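Local coordinates for beta-glucosidase (PDB 6JXG), which probably hydrolyses terminal, non-reducing beta-D-glucosyl residues, releasing beta-D-glucose, as a secreted family 3 glycoside hydrolase of cellulose breakdown, at residues A432-T437 with V477-N482. Numbering follows the deposited sequence.
Sequences AIVFIT and VIVVIN
The Phe-435 ring meets Val-480 obliquely, with CD1 3.7 Å from Val-480 CB and CE1 also against that side chain. Ile-433 of the same strand also lies by the ring, its CG2 3.5 Å from Phe-435 CE2. The flat amide of Asn-482 is held by Asp-358, which accepts a hydrogen bond from ND2. The two segments are neighbouring parallel strands in the sheet of the family 3 C-terminal domain. Helix 463-471 links them in a beta-alpha-beta crossover and covers Ala-432, Val-434 and Val-479. On the Phe-435 side, Ile-433 CG2 touches Val-480 CG2 at 3.7 Å. An alanine in place of Phe-435 takes away the ring that packs on Val-480 and Ile-433, and would probably loosen this buried layer. On the helix side, Ile-436 holds CG1 in the crowded position between backbone N and carbonyl carbon (chi1 59°). This sets CG1 3.8 Å from Ile-481 CG1. Val-434 CG1 takes the same position and reaches both Val-477 and Val-479. Five backbone hydrogen bonds join the strands, each nearly along the C=O axis. In the last, Asn-482 N donates to Ile-436 O at 2.8 Å.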
ATOM      1  N   ALA A 432       7.848 -30.940  -9.373  1.00 19.11           N
ATOM      2  CA  ALA A 432       8.819 -30.004  -8.756  1.00 17.00           C
ATOM      3  C   ALA A 432       8.202 -28.648  -8.526  1.00 16.96           C
ATOM      4  O   ALA A 432       7.635 -28.080  -9.461  1.00 19.45           O
ATOM      5  CB  ALA A 432       9.993 -29.807  -9.687  1.00 17.47           C
ATOM      6  N   ILE A 433       8.330 -28.132  -7.311  1.00 15.76           N
ATOM      7  CA  ILE A 433       7.895 -26.758  -6.995  1.00 15.31           C
ATOM      8  C   ILE A 433       9.163 -25.942  -6.734  1.00 14.56           C
ATOM      9  O   ILE A 433       9.991 -26.320  -5.856  1.00 15.23           O
ATOM     10  CB  ILE A 433       7.018 -26.673  -5.728  1.00 15.23           C
ATOM     11  CG1 ILE A 433       5.939 -27.779  -5.706  1.00 16.63           C
ATOM     12  CG2 ILE A 433       6.487 -25.269  -5.606  1.00 16.37           C
ATOM     13  CD1 ILE A 433       5.049 -27.855  -4.467  1.00 16.37           C
ATOM     14  N   VAL A 434       9.330 -24.890  -7.540  1.00 12.99           N
ATOM     15  CA  VAL A 434      10.485 -24.076  -7.533  1.00 14.26           C
ATOM     16  C   VAL A 434      10.079 -22.639  -7.081  1.00 14.69           C
ATOM     17  O   VAL A 434       9.102 -22.081  -7.565  1.00 15.18           O
ATOM     18  CB  VAL A 434      11.218 -24.100  -8.909  1.00 15.11           C
ATOM     19  CG1 VAL A 434      10.310 -23.732 -10.065  1.00 16.84           C
ATOM     20  CG2 VAL A 434      12.437 -23.209  -8.915  1.00 16.43           C
ATOM     21  N   PHE A 435      10.895 -22.064  -6.208  1.00 14.49           N
ATOM     22  CA  PHE A 435      10.587 -20.861  -5.446  1.00 15.19           C
ATOM     23  C   PHE A 435      11.593 -19.791  -5.832  1.00 14.95           C
ATOM     24  O   PHE A 435      12.808 -19.952  -5.651  1.00 17.58           O
ATOM     25  CB  PHE A 435      10.690 -21.173  -3.930  1.00 15.51           C
ATOM     26  CG  PHE A 435       9.635 -22.111  -3.421  1.00 14.96           C
ATOM     27  CD1 PHE A 435       8.479 -21.620  -2.815  1.00 14.49           C
ATOM     28  CD2 PHE A 435       9.739 -23.459  -3.598  1.00 13.88           C
ATOM     29  CE1 PHE A 435       7.488 -22.479  -2.373  1.00 14.34           C
ATOM     30  CE2 PHE A 435       8.735 -24.326  -3.144  1.00 14.16           C
ATOM     31  CZ  PHE A 435       7.607 -23.826  -2.548  1.00 14.72           C
ATOM     32  N   ILE A 436      11.093 -18.688  -6.358  1.00 12.87           N
ATOM     33  CA  ILE A 436      11.890 -17.594  -6.821  1.00 12.23           C
ATOM     34  C   ILE A 436      11.339 -16.291  -6.280  1.00 12.83           C
ATOM     35  O   ILE A 436      10.143 -16.205  -5.916  1.00 13.45           O
ATOM     36  CB  ILE A 436      12.030 -17.548  -8.362  1.00 11.90           C
ATOM     37  CG1 ILE A 436      10.672 -17.430  -9.068  1.00 12.08           C
ATOM     38  CG2 ILE A 436      12.768 -18.777  -8.827  1.00 12.81           C
ATOM     39  CD1 ILE A 436      10.712 -17.022 -10.524  1.00 12.28           C
ATOM     40  N   THR A 437      12.166 -15.263  -6.335  1.00 12.43           N
ATOM     41  CA  THR A 437      11.853 -13.935  -5.731  1.00 13.11           C
ATOM     42  C   THR A 437      12.241 -12.727  -6.555  1.00 13.00           C
ATOM     43  O   THR A 437      12.995 -12.798  -7.534  1.00 13.26           O
ATOM     44  CB  THR A 437      12.601 -13.778  -4.381  1.00 13.23           C
ATOM     45  OG1 THR A 437      14.011 -13.921  -4.624  1.00 13.83           O
ATOM     46  CG2 THR A 437      12.167 -14.827  -3.405  1.00 14.00           C
ATOM     47  N   VAL A 477       6.202 -28.851 -13.502  1.00 17.29           N
ATOM     48  CA  VAL A 477       6.792 -27.835 -12.675  1.00 17.14           C
ATOM     49  C   VAL A 477       5.777 -26.827 -12.219  1.00 16.13           C
ATOM     50  O   VAL A 477       5.092 -26.211 -13.037  1.00 16.55           O
ATOM     51  CB  VAL A 477       7.890 -27.089 -13.446  1.00 16.56           C
ATOM     52  CG1 VAL A 477       8.561 -26.029 -12.551  1.00 16.84           C
ATOM     53  CG2 VAL A 477       8.928 -28.094 -14.005  1.00 17.81           C
ATOM     54  N   ILE A 478       5.773 -26.561 -10.927  1.00 16.01           N
ATOM     55  CA  ILE A 478       4.933 -25.465 -10.376  1.00 15.73           C
ATOM     56  C   ILE A 478       5.910 -24.355  -9.963  1.00 14.79           C
ATOM     57  O   ILE A 478       6.852 -24.646  -9.173  1.00 15.10           O
ATOM     58  CB  ILE A 478       4.265 -25.948  -9.093  1.00 16.70           C
ATOM     59  CG1 ILE A 478       3.493 -27.257  -9.335  1.00 18.23           C
ATOM     60  CG2 ILE A 478       3.438 -24.837  -8.441  1.00 15.03           C
ATOM     61  CD1 ILE A 478       2.415 -27.231 -10.356  1.00 18.86           C
ATOM     62  N   VAL A 479       5.760 -23.142 -10.471  1.00 14.73           N
ATOM     63  CA  VAL A 479       6.590 -22.001 -10.067  1.00 14.53           C
ATOM     64  C   VAL A 479       5.852 -21.155  -9.019  1.00 14.36           C
ATOM     65  O   VAL A 479       4.783 -20.656  -9.273  1.00 13.71           O
ATOM     66  CB  VAL A 479       6.990 -21.106 -11.255  1.00 13.94           C
ATOM     67  CG1 VAL A 479       7.859 -19.940 -10.829  1.00 14.08           C
ATOM     68  CG2 VAL A 479       7.691 -21.926 -12.321  1.00 14.73           C
ATOM     69  N   VAL A 480       6.464 -21.005  -7.856  1.00 14.54           N
ATOM     70  CA  VAL A 480       6.019 -20.039  -6.800  1.00 13.89           C
ATOM     71  C   VAL A 480       6.896 -18.824  -6.810  1.00 13.73           C
ATOM     72  O   VAL A 480       8.115 -18.971  -6.633  1.00 13.00           O
ATOM     73  CB  VAL A 480       6.021 -20.685  -5.419  1.00 13.61           C
ATOM     74  CG1 VAL A 480       5.640 -19.677  -4.339  1.00 15.89           C
ATOM     75  CG2 VAL A 480       5.070 -21.840  -5.452  1.00 14.28           C
ATOM     76  N   ILE A 481       6.289 -17.626  -6.923  1.00 12.04           N
ATOM     77  CA  ILE A 481       7.026 -16.430  -7.016  1.00 12.24           C
ATOM     78  C   ILE A 481       6.654 -15.519  -5.867  1.00 12.96           C
ATOM     79  O   ILE A 481       5.470 -15.183  -5.744  1.00 11.32           O
ATOM     80  CB  ILE A 481       6.742 -15.703  -8.323  1.00 13.30           C
ATOM     81  CG1 ILE A 481       7.042 -16.560  -9.528  1.00 13.40           C
ATOM     82  CG2 ILE A 481       7.579 -14.430  -8.450  1.00 13.81           C
ATOM     83  CD1 ILE A 481       6.834 -15.828 -10.859  1.00 13.89           C
ATOM     84  N   ASN A 482       7.657 -15.149  -5.045  1.00 12.19           N
ATOM     85  CA  ASN A 482       7.478 -14.138  -3.992  1.00 13.31           C
ATOM     86  C   ASN A 482       8.169 -12.843  -4.453  1.00 12.67           C
ATOM     87  O   ASN A 482       9.388 -12.724  -4.357  1.00 11.90           O
ATOM     88  CB  ASN A 482       8.041 -14.665  -2.660  1.00 12.64           C
ATOM     89  CG  ASN A 482       7.184 -15.722  -2.038  1.00 13.12           C
ATOM     90  OD1 ASN A 482       6.064 -15.442  -1.476  1.00 14.58           O
ATOM     91  ND2 ASN A 482       7.640 -16.954  -2.121  1.00 11.74           N
TER